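Local coordinates for cleavage stimulation factor 77 (Encephalitozoon cuniculi, PDB 2UY1), which probably binds mRNA and takes part in mRNA 3'-end processing as a nuclear helical-repeat protein of the suppressor of forked family, at residues Leu52-Val57 with Phe68-Phe73; Ala16-Ala21 with Asn46-Met51. All coordinates share one frame; numbering follows the deposited sequence.

Contact 1. Residues Leu52-Val57 with Phe68-Phe73; sequences LYIEYV and FEVYEF. Unlike the reference sequence in segment 68-73: F68 (reference Tyr).
V70 and I54 face each other between helix 47-57 and helix 69-78 and bury the most surface here. Their CA atoms are the nearest across the two segments, 7.1 Å apart. The short helical segments run nearly antiparallel, at 162°, with axes 10.7 Å apart.

V70 works through one methyl. Its CG1 is anti to the backbone N (chi1 170°), and this branch meets three residues of 52-57. V57 reaches toward it tip to tip, with V57 CG1 3.9 Å from V70 CG1. Y53 crosses V70 at about a right angle, and its ring carbon CE2 lies 4.0 Å from V70 CG1, in an oblique approach. I54 CG1 completes the set, 4.3 Å from V70 CG1.

The end of the same branch, I54 CD1, and the second branch, CG2, both go to Y71. The two side chains cross at about a right angle. I54 CD1 sits over one face of the Y71 ring, 4.0 Å from its centroid and 18° off the ring normal, which makes a CH-pi contact. I54 CG2 packs against the phenol end, 3.7 Å from Y71 OH. That hydroxyl has its hydrogen bond with E90 OE2, so the polar tip is satisfied.

Y53 continues the apolar surface to F73. Y53 CE2 comes to the edge of the F73 ring, near its plane, 4.2 Å from F73 CE2. Y53 also meets F37 of helix 30-40, ring edge to face.

The contact is made mainly by apolar carbons, and no polar bond joins the two segments. Antiparallel neighbouring helices of this kind are the building pattern of an alpha-solenoid of the TPR-like class, consistent with the HAT repeats of the suppressor of forked family.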
# COMPACT_ATOMS: atom_id res chain seq x y z
N LEU B 52 -14.25 -22.30 50.05
CA LEU B 52 -13.85 -23.60 50.56
C LEU B 52 -13.11 -23.50 51.88
O LEU B 52 -13.21 -24.41 52.73
CB LEU B 52 -12.99 -24.32 49.50
CG LEU B 52 -13.91 -25.07 48.52
CD1 LEU B 52 -13.36 -25.01 47.08
CD2 LEU B 52 -14.15 -26.51 49.01
N TYR B 53 -12.37 -22.41 52.05
CA TYR B 53 -11.77 -22.10 53.33
C TYR B 53 -12.84 -21.96 54.39
O TYR B 53 -12.66 -22.43 55.52
CB TYR B 53 -10.92 -20.84 53.25
CG TYR B 53 -10.26 -20.55 54.56
CD1 TYR B 53 -9.33 -21.45 55.11
CD2 TYR B 53 -10.55 -19.37 55.27
CE1 TYR B 53 -8.71 -21.18 56.31
CE2 TYR B 53 -9.95 -19.10 56.48
CZ TYR B 53 -9.03 -20.01 57.00
OH TYR B 53 -8.41 -19.75 58.19
N ILE B 54 -13.95 -21.32 54.01
CA ILE B 54 -15.16 -21.18 54.83
C ILE B 54 -15.81 -22.54 55.11
O ILE B 54 -16.05 -22.89 56.28
CB ILE B 54 -16.20 -20.16 54.23
CG1 ILE B 54 -15.62 -18.73 54.15
CG2 ILE B 54 -17.49 -20.11 55.06
CD1 ILE B 54 -16.59 -17.73 53.50
N GLU B 55 -16.08 -23.33 54.06
CA GLU B 55 -16.57 -24.70 54.23
C GLU B 55 -15.69 -25.50 55.23
O GLU B 55 -16.19 -26.03 56.21
CB GLU B 55 -16.74 -25.43 52.88
CG GLU B 55 -17.83 -26.51 52.88
CD GLU B 55 -17.47 -27.73 52.02
OE1 GLU B 55 -16.74 -27.57 51.01
OE2 GLU B 55 -17.92 -28.87 52.38
N TYR B 56 -14.37 -25.54 55.00
CA TYR B 56 -13.42 -26.12 55.96
C TYR B 56 -13.48 -25.55 57.41
O TYR B 56 -13.60 -26.32 58.37
CB TYR B 56 -11.98 -26.12 55.43
CG TYR B 56 -10.97 -26.70 56.41
CD1 TYR B 56 -11.06 -28.03 56.84
CD2 TYR B 56 -9.93 -25.90 56.93
CE1 TYR B 56 -10.13 -28.56 57.75
CE2 TYR B 56 -9.00 -26.42 57.83
CZ TYR B 56 -9.11 -27.75 58.24
OH TYR B 56 -8.22 -28.28 59.12
N VAL B 57 -13.39 -24.23 57.58
CA VAL B 57 -13.47 -23.63 58.92
C VAL B 57 -14.80 -24.00 59.64
O VAL B 57 -14.83 -24.18 60.86
CB VAL B 57 -13.21 -22.09 58.87
CG1 VAL B 57 -14.38 -21.36 58.25
CG2 VAL B 57 -12.88 -21.54 60.24
N PHE B 68 -17.22 -16.54 60.92
CA PHE B 68 -18.07 -15.39 60.60
C PHE B 68 -17.29 -14.08 60.82
O PHE B 68 -17.56 -13.04 60.18
CB PHE B 68 -19.37 -15.43 61.41
CG PHE B 68 -20.25 -16.66 61.12
CD1 PHE B 68 -19.76 -17.97 61.33
CD2 PHE B 68 -21.58 -16.50 60.68
CE1 PHE B 68 -20.58 -19.10 61.09
CE2 PHE B 68 -22.40 -17.63 60.43
CZ PHE B 68 -21.90 -18.92 60.63
N GLU B 69 -16.34 -14.17 61.75
CA GLU B 69 -15.15 -13.33 61.78
C GLU B 69 -14.30 -13.70 60.56
O GLU B 69 -13.29 -13.05 60.24
CB GLU B 69 -14.34 -13.66 63.04
CG GLU B 69 -15.16 -13.74 64.33
CD GLU B 69 -14.94 -15.05 65.09
OE1 GLU B 69 -13.79 -15.57 65.13
OE2 GLU B 69 -15.95 -15.58 65.63
N VAL B 70 -14.74 -14.78 59.91
CA VAL B 70 -14.07 -15.40 58.76
C VAL B 70 -14.82 -15.06 57.46
O VAL B 70 -14.42 -15.47 56.38
CB VAL B 70 -13.90 -16.94 58.94
CG1 VAL B 70 -13.44 -17.61 57.66
CG2 VAL B 70 -12.90 -17.26 60.06
N TYR B 71 -15.92 -14.32 57.59
CA TYR B 71 -16.56 -13.66 56.44
C TYR B 71 -16.03 -12.26 56.31
O TYR B 71 -15.98 -11.71 55.21
CB TYR B 71 -18.08 -13.61 56.60
CG TYR B 71 -18.78 -14.88 56.22
CD1 TYR B 71 -19.32 -15.04 54.95
CD2 TYR B 71 -18.89 -15.93 57.12
CE1 TYR B 71 -19.96 -16.19 54.59
CE2 TYR B 71 -19.54 -17.11 56.78
CZ TYR B 71 -20.08 -17.22 55.51
OH TYR B 71 -20.72 -18.38 55.16
N GLU B 72 -15.68 -11.68 57.45
CA GLU B 72 -14.93 -10.42 57.51
C GLU B 72 -13.54 -10.53 56.90
O GLU B 72 -13.11 -9.61 56.24
CB GLU B 72 -14.77 -9.95 58.97
CG GLU B 72 -16.10 -9.72 59.72
CD GLU B 72 -15.90 -8.99 61.04
OE1 GLU B 72 -14.98 -9.38 61.81
OE2 GLU B 72 -16.68 -8.03 61.31
N PHE B 73 -12.83 -11.63 57.20
CA PHE B 73 -11.49 -11.95 56.63
C PHE B 73 -11.54 -12.13 55.10
O PHE B 73 -10.68 -11.60 54.40
CB PHE B 73 -10.84 -13.14 57.38
CG PHE B 73 -9.50 -13.61 56.81
CD1 PHE B 73 -8.37 -12.77 56.81
CD2 PHE B 73 -9.36 -14.93 56.33
CE1 PHE B 73 -7.13 -13.20 56.28
CE2 PHE B 73 -8.14 -15.39 55.81
CZ PHE B 73 -7.00 -14.51 55.79

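Contact 2. Residues Ala16-Ala21 with Asn46-Met51; sequences AIMEHA and NLDLWM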
# COMPACT_ATOMS: atom_id res chain seq x y z
N ALA B 16 -5.86 -25.00 39.37
CA ALA B 16 -5.10 -26.18 39.74
C ALA B 16 -4.78 -26.21 41.25
O ALA B 16 -4.63 -27.26 41.86
CB ALA B 16 -3.84 -26.24 38.94
N ILE B 17 -4.65 -25.04 41.84
CA ILE B 17 -4.60 -24.90 43.31
C ILE B 17 -5.97 -25.26 43.90
O ILE B 17 -6.06 -26.00 44.86
CB ILE B 17 -4.17 -23.45 43.67
CG1 ILE B 17 -2.81 -23.16 43.00
CG2 ILE B 17 -4.22 -23.23 45.20
CD1 ILE B 17 -2.40 -21.67 42.96
N MET B 18 -7.02 -24.77 43.27
CA MET B 18 -8.41 -25.04 43.63
C MET B 18 -8.76 -26.53 43.66
O MET B 18 -9.31 -27.04 44.65
CB MET B 18 -9.29 -24.31 42.60
CG MET B 18 -10.73 -24.22 42.95
SD MET B 18 -11.03 -23.68 44.64
CE MET B 18 -12.81 -23.76 44.52
N GLU B 19 -8.42 -27.21 42.58
CA GLU B 19 -8.71 -28.62 42.39
C GLU B 19 -7.89 -29.49 43.34
O GLU B 19 -8.41 -30.46 43.83
CB GLU B 19 -8.50 -29.02 40.92
CG GLU B 19 -9.76 -28.81 40.03
CD GLU B 19 -9.46 -28.64 38.52
OE1 GLU B 19 -10.37 -28.13 37.77
OE2 GLU B 19 -8.32 -29.00 38.08
N HIS B 20 -6.63 -29.12 43.59
CA HIS B 20 -5.77 -29.77 44.60
C HIS B 20 -6.36 -29.61 46.00
O HIS B 20 -6.54 -30.63 46.73
CB HIS B 20 -4.35 -29.19 44.52
CG HIS B 20 -3.38 -29.82 45.47
ND1 HIS B 20 -3.28 -31.18 45.66
CD2 HIS B 20 -2.43 -29.27 46.26
CE1 HIS B 20 -2.32 -31.44 46.53
NE2 HIS B 20 -1.81 -30.29 46.94
N ALA B 21 -6.72 -28.36 46.35
CA ALA B 21 -7.40 -28.04 47.62
C ALA B 21 -8.66 -28.85 47.86
O ALA B 21 -8.87 -29.37 48.97
CB ALA B 21 -7.69 -26.48 47.76
N ASN B 46 -9.37 -15.92 43.94
CA ASN B 46 -10.34 -16.89 43.48
C ASN B 46 -11.36 -17.13 44.62
O ASN B 46 -10.99 -17.69 45.68
CB ASN B 46 -9.61 -18.17 43.05
CG ASN B 46 -10.53 -19.19 42.48
OD1 ASN B 46 -11.67 -18.89 42.17
ND2 ASN B 46 -10.04 -20.42 42.32
N LEU B 47 -12.62 -16.68 44.41
CA LEU B 47 -13.65 -16.74 45.49
C LEU B 47 -14.04 -18.17 45.97
O LEU B 47 -14.06 -18.46 47.18
CB LEU B 47 -14.89 -15.91 45.16
CG LEU B 47 -15.83 -15.65 46.35
CD1 LEU B 47 -15.06 -15.13 47.62
CD2 LEU B 47 -17.00 -14.73 45.99
N ASP B 48 -14.42 -19.03 45.05
CA ASP B 48 -14.32 -20.45 45.23
C ASP B 48 -12.97 -20.58 45.86
O ASP B 48 -12.09 -20.02 45.37
CB ASP B 48 -14.26 -21.12 43.87
CG ASP B 48 -15.47 -20.85 43.02
OD1 ASP B 48 -16.58 -21.00 43.51
OD2 ASP B 48 -15.32 -20.55 41.84
N LEU B 49 -12.79 -21.29 46.95
CA LEU B 49 -11.46 -21.39 47.55
C LEU B 49 -11.34 -20.67 48.84
O LEU B 49 -11.02 -21.26 49.83
CB LEU B 49 -10.38 -20.85 46.63
CG LEU B 49 -8.92 -20.86 46.99
CD1 LEU B 49 -8.49 -22.06 47.76
CD2 LEU B 49 -8.20 -20.78 45.78
N TRP B 50 -11.55 -19.37 48.79
CA TRP B 50 -12.01 -18.66 49.95
C TRP B 50 -13.27 -19.31 50.46
O TRP B 50 -13.37 -19.63 51.58
CB TRP B 50 -12.16 -17.16 49.66
CG TRP B 50 -10.84 -16.45 49.57
CD1 TRP B 50 -10.03 -16.41 48.52
CD2 TRP B 50 -10.21 -15.70 50.60
NE1 TRP B 50 -8.92 -15.71 48.81
CE2 TRP B 50 -9.02 -15.23 50.08
CE3 TRP B 50 -10.53 -15.37 51.90
CZ2 TRP B 50 -8.14 -14.46 50.81
CZ3 TRP B 50 -9.68 -14.62 52.63
CH2 TRP B 50 -8.49 -14.17 52.09
N MET B 51 -14.20 -19.56 49.59
CA MET B 51 -15.45 -20.19 50.03
C MET B 51 -15.23 -21.60 50.60
O MET B 51 -15.93 -22.03 51.51
CB MET B 51 -16.45 -20.22 48.88
CG MET B 51 -16.96 -18.84 48.50
SD MET B 51 -17.48 -17.82 49.90
CE MET B 51 -18.42 -16.58 48.99
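M18 reaches from helix 14-26 across to L49 and N46 at the start of helix 47-57, and it buries the most surface here. The short helical segments lie nearly parallel, at 23°, with axes 10.0 Å apart.

M18 and L49 slide past each other in opposite directions. The M18 sulfur lies alongside the base of L49, with SD 3.5 Å from L49 CB. The thioether chain is bent at chi2 (47°), which places SD. The methyl CE points on toward D48, but its modelled position is too close to D48 to be trusted.

N46 crosses M18 at about a right angle. The amide nitrogen N46 ND2 lies 3.9 Å from M18 CG, a van der Waals contact. Further along the interface A21 is a light neighbour: A21 CB is 4.5 Å from L49 CD1. L36 and F37 of helix 30-40 also touch A21 and L49 respectively.

The contact thus rests on dispersion between a thioether, aliphatic carbons and the amide nitrogen of N46. With no polar bond between the segments, it depends on non-directional van der Waals packing; its detail at the M18 methyl is uncertain.

Overall arrangement
Contacts 1 and 2 share helix 47-57 and follow each other along it. Contact 2 joins its first residues to helix 14-26. Contact 1 joins its later residues to helix 69-78. Their centres are about 13 Å apart. F37 of helix 30-40 touches residues of both contacts, L49 and Y53. The clearest bridge is aromatic: F73 CE2 of contact 1 lies 3.6 Å from W50 CZ3 of segment 46-51, with ring planes at about 45°. L52 also touches M18, though the fit at the M18 methyl is doubtful. The contact centres lie about 38 Å (contact 1) and 29 Å (contact 2) from the chain centre, both on the same side of it, in the N-terminal part of the modelled chain.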